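YncA (Salmonella typhimurium, PDB 3DR6) probably transfers the acetyl group of acetyl-coenzyme A to an acceptor amine as a GNAT-family acetyltransferase. Local coordinates at residues C[19-22]-C[23-27]; C[106-109]-C[110-114]; C[126-129]-C[130-134]; C[148-152]-C[153-157]. All coordinates share one frame; numbering follows the deposited sequence.

Contact 1: C[19-22]-C[23-27]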
loop_
_atom_site.group_PDB
_atom_site.type_symbol
_atom_site.label_atom_id
_atom_site.label_comp_id
_atom_site.label_asym_id
_atom_site.label_seq_id
_atom_site.Cartn_x
_atom_site.Cartn_y
_atom_site.Cartn_z
ATOM N N GLU C 19 -2.926 22.645 10.021
ATOM C CA GLU C 19 -1.670 23.392 9.879
ATOM C C GLU C 19 -0.469 22.460 9.819
ATOM O O GLU C 19 0.394 22.622 8.975
ATOM C CB GLU C 19 -1.464 24.358 11.038
ATOM C CG GLU C 19 -2.337 25.556 11.009
ATOM C CD GLU C 19 -1.903 26.570 12.059
ATOM O OE1 GLU C 19 -1.027 26.225 12.897
ATOM O OE2 GLU C 19 -2.437 27.699 12.040
ATOM N N ILE C 20 -0.418 21.499 10.742
ATOM C CA ILE C 20 0.701 20.565 10.814
ATOM C C ILE C 20 0.752 19.672 9.554
ATOM O O ILE C 20 1.838 19.446 9.001
ATOM C CB ILE C 20 0.667 19.717 12.102
ATOM C CG1 ILE C 20 0.835 20.620 13.331
ATOM C CG2 ILE C 20 1.757 18.653 12.058
ATOM C CD1 ILE C 20 0.331 20.013 14.654
ATOM N N TYR C 21 -0.414 19.171 9.130
ATOM C CA TYR C 21 -0.547 18.364 7.885
ATOM C C TYR C 21 -0.022 19.127 6.660
ATOM O O TYR C 21 0.810 18.602 5.890
ATOM C CB TYR C 21 -2.018 17.953 7.654
ATOM C CG TYR C 21 -2.238 17.155 6.386
ATOM C CD1 TYR C 21 -2.116 15.769 6.402
ATOM C CD2 TYR C 21 -2.558 17.783 5.171
ATOM C CE1 TYR C 21 -2.312 15.028 5.243
ATOM C CE2 TYR C 21 -2.770 17.029 3.999
ATOM C CZ TYR C 21 -2.641 15.652 4.059
ATOM O OH TYR C 21 -2.818 14.861 2.929
ATOM N N ASN C 22 -0.511 20.355 6.483
ATOM C CA ASN C 22 -0.107 21.222 5.367
ATOM C C ASN C 22 1.370 21.572 5.381
ATOM O O ASN C 22 1.997 21.621 4.321
ATOM C CB ASN C 22 -0.961 22.497 5.325
ATOM C CG ASN C 22 -2.374 22.224 4.843
ATOM O OD1 ASN C 22 -2.636 21.191 4.215
ATOM N ND2 ASN C 22 -3.294 23.155 5.124
ATOM N N HIS C 23 1.922 21.803 6.570
ATOM C CA HIS C 23 3.370 21.956 6.698
ATOM C C HIS C 23 4.108 20.714 6.162
ATOM O O HIS C 23 5.055 20.837 5.367
ATOM C CB HIS C 23 3.805 22.212 8.140
ATOM C CG HIS C 23 5.284 22.085 8.325
ATOM N ND1 HIS C 23 5.876 20.952 8.839
ATOM C CD2 HIS C 23 6.297 22.908 7.967
ATOM C CE1 HIS C 23 7.189 21.100 8.823
ATOM N NE2 HIS C 23 7.469 22.284 8.311
ATOM N N ALA C 24 3.674 19.533 6.611
ATOM C CA ALA C 24 4.293 18.281 6.161
ATOM C C ALA C 24 4.225 18.192 4.629
ATOM O O ALA C 24 5.224 17.879 3.965
ATOM C CB ALA C 24 3.609 17.096 6.798
ATOM N N VAL C 25 3.055 18.513 4.084
ATOM C CA VAL C 25 2.799 18.456 2.632
ATOM C C VAL C 25 3.707 19.408 1.835
ATOM O O VAL C 25 4.290 19.019 0.821
ATOM C CB VAL C 25 1.293 18.761 2.316
ATOM C CG1 VAL C 25 1.080 19.122 0.836
ATOM C CG2 VAL C 25 0.406 17.577 2.719
ATOM N N LEU C 26 3.815 20.656 2.284
ATOM C CA LEU C 26 4.529 21.657 1.489
ATOM C C LEU C 26 6.039 21.617 1.675
ATOM O O LEU C 26 6.787 21.862 0.729
ATOM C CB LEU C 26 4.008 23.066 1.817
ATOM C CG LEU C 26 2.613 23.478 1.356
ATOM C CD1 LEU C 26 2.321 24.849 1.945
ATOM C CD2 LEU C 26 2.482 23.519 -0.179
ATOM N N HIS C 27 6.491 21.322 2.888
ATOM C CA HIS C 27 7.851 21.662 3.282
ATOM C C HIS C 27 8.712 20.483 3.709
ATOM O O HIS C 27 9.848 20.678 4.168
ATOM C CB HIS C 27 7.823 22.760 4.382
ATOM C CG HIS C 27 7.049 23.975 3.974
ATOM N ND1 HIS C 27 7.400 24.743 2.884
ATOM C CD2 HIS C 27 5.917 24.529 4.479
ATOM C CE1 HIS C 27 6.524 25.725 2.743
ATOM N NE2 HIS C 27 5.614 25.614 3.695
#
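Tyr21 and Val25, one turn apart on helix 14-27, make the main side-chain contact here, with Val25 CG2 lying 3.5 Å from Tyr21 CE2. The two side chains run slantwise to each other, and the methyl meets the CE2 side of the ring obliquely. Tyr21 holds CG anti to its backbone nitrogen (chi1 179°), beside its own carbonyl carbon, a setting that brings the outer part of the ring back toward the following turn. Val25 answers with CG2 placed beside its backbone nitrogen, so that this methyl also sits 3.4 Å from Tyr21 O. A beta-branched residue suits the place because branching at CB places a methyl, CG2, close to the backbone, within reach of both the ring and Tyr21 O. The ring also has Asn22 OD1 in its plane, at the edge; that oxygen accepts from Val37 N in the loop after the helix. Leu26 CB lies 3.5 Å from Asn22 O and also over the centre of one face of the His27 ring. Ile20 and Ala24 point to another side of the helix and pack on Tyr89 of strand 83-90, which seats the helix against the sheet. Beneath the side chains the backbone is regular alpha helix: Val25 N gives its hydrogen to Tyr21 O at 2.9 Å, and His23, Ala24 and Leu26 bond likewise to the residues four before them. The chemistry is therefore divided: directional bonds along the backbone fix the spacing of the turns, and within it the ring and methyl meet by apolar packing that makes no directional demand.

Contact 2: C[106-109]-C[110-114]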
loop_
_atom_site.group_PDB
_atom_site.type_symbol
_atom_site.label_atom_id
_atom_site.label_comp_id
_atom_site.label_asym_id
_atom_site.label_seq_id
_atom_site.Cartn_x
_atom_site.Cartn_y
_atom_site.Cartn_z
ATOM N N ARG C 106 2.452 5.921 22.332
ATOM C CA ARG C 106 1.025 5.930 22.673
ATOM C C ARG C 106 0.176 5.279 21.556
ATOM O O ARG C 106 -0.729 4.467 21.834
ATOM C CB ARG C 106 0.547 7.345 22.973
ATOM C CG ARG C 106 -0.968 7.471 23.230
ATOM C CD ARG C 106 -1.462 6.654 24.449
ATOM N NE ARG C 106 -2.929 6.662 24.510
ATOM C CZ ARG C 106 -3.663 7.668 25.003
ATOM N NH1 ARG C 106 -3.089 8.765 25.501
ATOM N NH2 ARG C 106 -4.986 7.582 25.000
ATOM N N LEU C 107 0.499 5.610 20.303
ATOM C CA LEU C 107 -0.185 5.043 19.133
ATOM C C LEU C 107 -0.150 3.510 19.112
ATOM O O LEU C 107 -1.158 2.848 18.843
ATOM C CB LEU C 107 0.444 5.596 17.847
ATOM C CG LEU C 107 -0.424 5.548 16.603
ATOM C CD1 LEU C 107 -1.686 6.453 16.785
ATOM C CD2 LEU C 107 0.409 5.933 15.374
ATOM N N ILE C 108 1.017 2.963 19.420
ATOM C CA ILE C 108 1.228 1.512 19.453
ATOM C C ILE C 108 0.287 0.843 20.461
ATOM O O ILE C 108 -0.272 -0.210 20.185
ATOM C CB ILE C 108 2.693 1.178 19.794
ATOM C CG1 ILE C 108 3.603 1.493 18.607
ATOM C CG2 ILE C 108 2.853 -0.288 20.214
ATOM C CD1 ILE C 108 5.079 1.711 18.991
ATOM N N ASP C 109 0.113 1.483 21.614
ATOM C CA ASP C 109 -0.797 1.016 22.646
ATOM C C ASP C 109 -2.216 0.959 22.113
ATOM O O ASP C 109 -2.930 -0.013 22.360
ATOM C CB ASP C 109 -0.776 1.977 23.837
ATOM C CG ASP C 109 0.522 1.929 24.610
ATOM O OD1 ASP C 109 1.235 0.913 24.542
ATOM O OD2 ASP C 109 0.817 2.930 25.303
ATOM N N GLU C 110 -2.609 2.004 21.379
ATOM C CA GLU C 110 -3.948 2.083 20.794
ATOM C C GLU C 110 -4.118 1.009 19.740
ATOM O O GLU C 110 -5.174 0.403 19.657
ATOM C CB GLU C 110 -4.253 3.476 20.222
ATOM C CG GLU C 110 -4.303 4.611 21.269
ATOM C CD GLU C 110 -5.287 4.369 22.411
ATOM O OE1 GLU C 110 -6.350 3.728 22.191
ATOM O OE2 GLU C 110 -4.989 4.828 23.538
ATOM N N ALA C 111 -3.067 0.747 18.963
ATOM C CA ALA C 111 -3.090 -0.331 17.972
ATOM C C ALA C 111 -3.358 -1.703 18.626
ATOM O O ALA C 111 -4.196 -2.469 18.148
ATOM C CB ALA C 111 -1.783 -0.338 17.139
ATOM N N ARG C 112 -2.716 -1.979 19.766
ATOM C CA ARG C 112 -3.030 -3.226 20.487
ATOM C C ARG C 112 -4.502 -3.300 20.945
ATOM O O ARG C 112 -5.127 -4.354 20.860
ATOM C CB ARG C 112 -2.080 -3.446 21.668
ATOM C CG ARG C 112 -0.621 -3.669 21.223
ATOM C CD ARG C 112 0.182 -4.493 22.271
ATOM N NE ARG C 112 1.565 -4.634 21.810
ATOM C CZ ARG C 112 2.526 -3.723 22.013
ATOM N NH1 ARG C 112 2.302 -2.635 22.724
ATOM N NH2 ARG C 112 3.735 -3.924 21.517
ATOM N N ARG C 113 -5.054 -2.185 21.426
ATOM C CA ARG C 113 -6.479 -2.140 21.814
ATOM C C ARG C 113 -7.436 -2.422 20.644
ATOM O O ARG C 113 -8.572 -2.857 20.860
ATOM C CB ARG C 113 -6.817 -0.786 22.460
ATOM C CG ARG C 113 -6.333 -0.682 23.869
ATOM C CD ARG C 113 -6.480 0.728 24.423
ATOM N NE ARG C 113 -5.652 0.828 25.619
ATOM C CZ ARG C 113 -4.519 1.522 25.715
ATOM N NH1 ARG C 113 -3.847 1.523 26.865
ATOM N NH2 ARG C 113 -4.069 2.235 24.690
ATOM N N CYS C 114 -6.971 -2.174 19.421
ATOM C CA CYS C 114 -7.753 -2.433 18.219
ATOM C C CYS C 114 -7.466 -3.850 17.682
ATOM O O CYS C 114 -7.997 -4.239 16.632
ATOM C CB CYS C 114 -7.458 -1.371 17.158
ATOM S SG CYS C 114 -8.113 0.269 17.560
HETATM O O HOH W 1 0.317 -1.800 24.320
HETATM O O HOH W 2 -1.826 3.800 26.476
#
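Arg106 and Glu110 form an i to i+4 salt bridge along helix 99-113, the helix of the beta-alpha-beta unit that joins strands 83-90 and 118-124. The arginine approaches side-on and puts two nitrogens on one oxygen: Arg106 NE reaches Glu110 OE2 at 2.9 Å, in line with the anti lone pair, and Arg106 NH2 reaches that same OE2 at 3.1 Å from above the carboxylate plane. The flat groups are accordingly well turned, 55° apart, although OE2 stays in the guanidinium plane. Both chains bend at chi2 (61° in Arg106) to meet across one turn, a reach for which long, flexible residues are suited. A third nitrogen, Arg113 NH2, pairs with Glu110 OE2 at 3.0 Å, which completes a network of two arginines round one carboxylate and would be expected to stabilise its negative charge. Farther out, Arg113 NH2 also rests against Asp109 CB. Arg112 runs alongside Ile108, its guanidinium near CG2, and is anchored by NE to Leu165 O. Leu107 and Ala111 face Phe71 of strand 64-73. Two waters tie Asp109 to the arginines: one links Asp109 OD2 to Arg113 NH1, and the other donates to Asp109 OD1 while accepting from Arg112 NH1 at 2.7 Å.

Contact 3: C[126-129]-C[130-134]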
loop_
_atom_site.group_PDB
_atom_site.type_symbol
_atom_site.label_atom_id
_atom_site.label_comp_id
_atom_site.label_asym_id
_atom_site.label_seq_id
_atom_site.Cartn_x
_atom_site.Cartn_y
_atom_site.Cartn_z
ATOM N N GLN C 126 16.403 8.080 3.324
ATOM C CA GLN C 126 17.515 8.918 3.751
ATOM C C GLN C 126 17.316 9.556 5.149
ATOM O O GLN C 126 18.269 10.146 5.731
ATOM C CB GLN C 126 17.845 9.938 2.640
ATOM C CG GLN C 126 18.423 9.263 1.328
ATOM C CD GLN C 126 17.363 8.517 0.412
ATOM O OE1 GLN C 126 16.140 8.537 0.660
ATOM N NE2 GLN C 126 17.861 7.866 -0.657
ATOM N N ASN C 127 16.115 9.373 5.719
ATOM C CA ASN C 127 15.763 9.904 7.053
ATOM C C ASN C 127 16.304 9.016 8.185
ATOM O O ASN C 127 15.575 8.219 8.815
ATOM C CB ASN C 127 14.250 10.142 7.168
ATOM C CG ASN C 127 13.857 10.971 8.391
ATOM O OD1 ASN C 127 14.639 11.164 9.333
ATOM N ND2 ASN C 127 12.625 11.427 8.395
ATOM N N ALA C 128 17.601 9.151 8.413
ATOM C CA ALA C 128 18.308 8.368 9.412
ATOM C C ALA C 128 17.742 8.582 10.818
ATOM O O ALA C 128 17.653 7.628 11.597
ATOM C CB ALA C 128 19.810 8.679 9.355
ATOM N N ALA C 129 17.336 9.814 11.132
ATOM C CA ALA C 129 16.765 10.124 12.453
ATOM C C ALA C 129 15.484 9.341 12.716
ATOM O O ALA C 129 15.282 8.830 13.824
ATOM C CB ALA C 129 16.499 11.616 12.599
ATOM N N SER C 130 14.606 9.283 11.709
ATOM C CA SER C 130 13.360 8.527 11.843
ATOM C C SER C 130 13.633 7.016 11.976
ATOM O O SER C 130 12.991 6.322 12.772
ATOM C CB SER C 130 12.412 8.817 10.671
ATOM O OG SER C 130 11.198 8.087 10.843
ATOM N N ILE C 131 14.598 6.521 11.205
ATOM C CA ILE C 131 15.005 5.125 11.296
ATOM C C ILE C 131 15.487 4.770 12.713
ATOM O O ILE C 131 15.086 3.748 13.281
ATOM C CB ILE C 131 16.037 4.802 10.190
ATOM C CG1 ILE C 131 15.317 4.916 8.826
ATOM C CG2 ILE C 131 16.678 3.416 10.412
ATOM C CD1 ILE C 131 16.231 4.822 7.601
ATOM N N ARG C 132 16.317 5.642 13.284
ATOM C CA ARG C 132 16.808 5.466 14.667
ATOM C C ARG C 132 15.673 5.456 15.693
ATOM O O ARG C 132 15.649 4.606 16.602
ATOM C CB ARG C 132 17.824 6.585 14.970
ATOM C CG ARG C 132 18.500 6.560 16.337
ATOM C CD ARG C 132 19.562 7.708 16.430
ATOM N NE ARG C 132 20.131 8.036 15.111
ATOM C CZ ARG C 132 20.066 9.228 14.503
ATOM N NH1 ARG C 132 20.595 9.386 13.290
ATOM N NH2 ARG C 132 19.491 10.271 15.100
ATOM N N LEU C 133 14.740 6.392 15.539
ATOM C CA LEU C 133 13.609 6.528 16.436
ATOM C C LEU C 133 12.795 5.240 16.381
ATOM O O LEU C 133 12.396 4.695 17.394
ATOM C CB LEU C 133 12.750 7.726 16.019
ATOM C CG LEU C 133 11.475 8.059 16.810
ATOM C CD1 LEU C 133 11.105 9.528 16.661
ATOM C CD2 LEU C 133 10.294 7.163 16.418
ATOM N N HIS C 134 12.541 4.752 15.175
ATOM C CA HIS C 134 11.789 3.510 15.044
ATOM C C HIS C 134 12.506 2.273 15.603
ATOM O O HIS C 134 11.869 1.443 16.253
ATOM C CB HIS C 134 11.370 3.323 13.570
ATOM C CG HIS C 134 10.221 4.198 13.172
ATOM N ND1 HIS C 134 10.380 5.502 12.750
ATOM C CD2 HIS C 134 8.894 3.945 13.112
ATOM C CE1 HIS C 134 9.197 6.023 12.480
ATOM N NE2 HIS C 134 8.281 5.091 12.671
#
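Asn127 caps the N-terminus of helix 128-135, taking a side-chain hydrogen bond from Ser130 N to its OD1 at 3.0 Å. This N-cap bond comes from well above the amide plane, 60° out of it, though it is fairly straight at the hydrogen. Asparagine suits the place because its short side chain, with CG anti to the backbone nitrogen (chi1 -167°), can turn back to a peptide N-H of the first turn. Regular backbone bonds begin at the same residue, where Ile131 N donates to Asn127 O at 3.1 Å; Arg132 and Leu133 continue onto Ala128 and Ala129.

Packing contacts are slight. Ser130 CB lies 3.5 Å from Asn127 CG, over the amide face that Ser130 N approaches, and Ile131 CG1 lies near Asn127 O. Arg132 bends at chi3 and folds over the first turn, so that one guanidinium face looks onto Ala128 O, while the methyls of Ala128 and Ala129 pass close to its NH1 and NH2.

Within the helix an imidazole adds a hydrogen bond. His134, whose NE2 is hydrogen-bonded to His86 NE2, sends ND1 to Ser130 O at 2.7 Å, while His134 N reaches that oxygen from the opposite face of its carbonyl plane.

Contact 4: C[148-152]-C[153-157]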
loop_
_atom_site.group_PDB
_atom_site.type_symbol
_atom_site.label_atom_id
_atom_site.label_comp_id
_atom_site.label_asym_id
_atom_site.label_seq_id
_atom_site.Cartn_x
_atom_site.Cartn_y
_atom_site.Cartn_z
ATOM N N VAL C 148 10.212 4.704 -5.817
ATOM C CA VAL C 148 8.776 4.396 -5.806
ATOM C C VAL C 148 7.949 5.677 -5.569
ATOM O O VAL C 148 6.752 5.729 -5.873
ATOM C CB VAL C 148 8.401 3.247 -4.802
ATOM C CG1 VAL C 148 8.951 1.894 -5.291
ATOM C CG2 VAL C 148 8.897 3.540 -3.364
ATOM N N GLY C 149 8.603 6.712 -5.038
ATOM C CA GLY C 149 7.926 7.984 -4.790
ATOM C C GLY C 149 8.493 9.132 -5.608
ATOM O O GLY C 149 9.574 9.024 -6.200
ATOM N N VAL C 150 7.797 10.261 -5.597
ATOM C CA VAL C 150 8.294 11.440 -6.320
ATOM C C VAL C 150 7.828 12.693 -5.584
ATOM O O VAL C 150 6.672 12.775 -5.182
ATOM C CB VAL C 150 7.868 11.445 -7.832
ATOM C CG1 VAL C 150 6.324 11.567 -8.029
ATOM C CG2 VAL C 150 8.604 12.534 -8.611
ATOM N N LYS C 151 8.741 13.633 -5.375
ATOM C CA LYS C 151 8.386 14.951 -4.824
ATOM C C LYS C 151 9.539 15.917 -5.089
ATOM O O LYS C 151 10.696 15.498 -5.159
ATOM C CB LYS C 151 8.141 14.844 -3.310
ATOM C CG LYS C 151 7.182 15.894 -2.731
ATOM C CD LYS C 151 6.806 15.601 -1.276
ATOM C CE LYS C 151 5.746 16.612 -0.791
ATOM N NZ LYS C 151 5.537 16.529 0.678
ATOM N N PHE C 152 9.217 17.202 -5.240
ATOM C CA PHE C 152 10.264 18.249 -5.357
ATOM C C PHE C 152 11.285 17.978 -6.469
ATOM O O PHE C 152 12.460 18.342 -6.334
ATOM C CB PHE C 152 11.022 18.394 -4.031
ATOM C CG PHE C 152 10.147 18.629 -2.838
ATOM C CD1 PHE C 152 9.158 19.623 -2.856
ATOM C CD2 PHE C 152 10.327 17.874 -1.678
ATOM C CE1 PHE C 152 8.342 19.842 -1.727
ATOM C CE2 PHE C 152 9.533 18.098 -0.534
ATOM C CZ PHE C 152 8.534 19.074 -0.560
ATOM N N GLY C 153 10.831 17.359 -7.559
ATOM C CA GLY C 153 11.637 17.179 -8.748
ATOM C C GLY C 153 12.582 16.004 -8.696
ATOM O O GLY C 153 13.424 15.851 -9.582
ATOM N N ARG C 154 12.438 15.167 -7.671
ATOM C CA ARG C 154 13.303 13.989 -7.539
ATOM C C ARG C 154 12.546 12.695 -7.251
ATOM O O ARG C 154 11.504 12.721 -6.602
ATOM C CB ARG C 154 14.399 14.227 -6.487
ATOM C CG ARG C 154 14.011 14.055 -5.032
ATOM C CD ARG C 154 15.164 14.496 -4.112
ATOM N NE ARG C 154 14.821 14.192 -2.725
ATOM C CZ ARG C 154 14.205 15.055 -1.931
ATOM N NH1 ARG C 154 13.908 14.719 -0.695
ATOM N NH2 ARG C 154 13.914 16.272 -2.383
ATOM N N TRP C 155 13.075 11.571 -7.737
ATOM C CA TRP C 155 12.543 10.257 -7.331
ATOM C C TRP C 155 12.944 10.009 -5.894
ATOM O O TRP C 155 14.074 10.360 -5.494
ATOM C CB TRP C 155 13.085 9.133 -8.217
ATOM C CG TRP C 155 12.684 9.290 -9.669
ATOM C CD1 TRP C 155 13.509 9.532 -10.721
ATOM C CD2 TRP C 155 11.352 9.194 -10.206
ATOM N NE1 TRP C 155 12.780 9.602 -11.885
ATOM C CE2 TRP C 155 11.451 9.406 -11.598
ATOM C CE3 TRP C 155 10.080 8.968 -9.631
ATOM C CZ2 TRP C 155 10.318 9.384 -12.461
ATOM C CZ3 TRP C 155 8.944 8.946 -10.488
ATOM C CH2 TRP C 155 9.081 9.154 -11.882
ATOM N N LEU C 156 12.024 9.448 -5.117
ATOM C CA LEU C 156 12.233 9.183 -3.700
ATOM C C LEU C 156 12.272 7.689 -3.418
ATOM O O LEU C 156 11.506 6.908 -4.038
ATOM C CB LEU C 156 11.107 9.815 -2.863
ATOM C CG LEU C 156 10.859 11.314 -2.994
ATOM C CD1 LEU C 156 9.684 11.712 -2.097
ATOM C CD2 LEU C 156 12.112 12.114 -2.633
ATOM N N ASP C 157 13.148 7.301 -2.475
ATOM C CA ASP C 157 13.261 5.909 -2.027
ATOM C C ASP C 157 12.454 5.725 -0.740
ATOM O O ASP C 157 12.428 6.622 0.136
ATOM C CB ASP C 157 14.717 5.522 -1.774
ATOM C CG ASP C 157 15.618 5.758 -2.996
ATOM O OD1 ASP C 157 15.129 5.887 -4.147
ATOM O OD2 ASP C 157 16.850 5.833 -2.775
HETATM O O HOH W 3 14.631 17.952 -4.337
#
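Gly149 O accepts from Leu156 N at 2.7 Å, the shortest backbone hydrogen bond between 148-152 and 153-157, at the end of the hairpin of strands 140-151 and 154-164. The donor stands well above the carbonyl plane, and Gly149 N donates to Leu156 O at 3.1 Å. Val148 and Gly149 both face Leu156, a classic beta bulge, and glycine fits there because Leu156 CB comes close to the side where a side chain would stand. Toward the turn, Lys151 N donates to Arg154 O and Arg154 N to Lys151 O, which closes the last hydrogen-bonded antiparallel pair.

Phe152 and Gly153 occupy the corners of a type I' turn, both with positive phi, 82° at Gly153, a value that glycine accepts with little strain. On one face of the hairpin, Val150 CB packs 3.8 Å from Trp155 CE3, and Gly149 O lies in the plane of the indole at its edge. On the other, Leu156 CD1 rests against Lys151 CB, and Lys151 CG sits over the centre of the Phe152 ring. Arg154 runs alongside that ring with NH2 at its edge, the two planes 24° apart. A water joins Arg154 NH2, at 2.7 Å, to Phe152 O.

Lys151 NZ donates to the carbonyl oxygens of Val25, near the end of helix 14-27, and of Thr28 and Ile31 in the loop that follows. Trp155, on the far face, stacks on His117 of the second subunit and hydrogen-bonds through NE1 to its His168 O. Strand 154-164 lies between 118-124 and 140-151, the latter outermost in this chain's sheet.

In the fold
Contact 4 touches two of the other three. It meets contact 1 through Lys151 NZ, 2.8 Å from Val25 O, with the Phe152 ring also packed on Leu26 O, and it meets contact 3 through Gln126 NE2, 3.1 Å from Asp157 OD2. The hairpin thus meets the end of one helix and the approach to another. Contact 2 lies apart, on the opposite side of the chain's centre from contacts 1 and 4; its centre is about 31 Å from that of contact 4, and its nearest atoms stay about 7 Å from contact 3. A bound 1,2-ethanediol, probably from the crystallisation liquor, lies about 6 Å from the His23 side chain in contact 1.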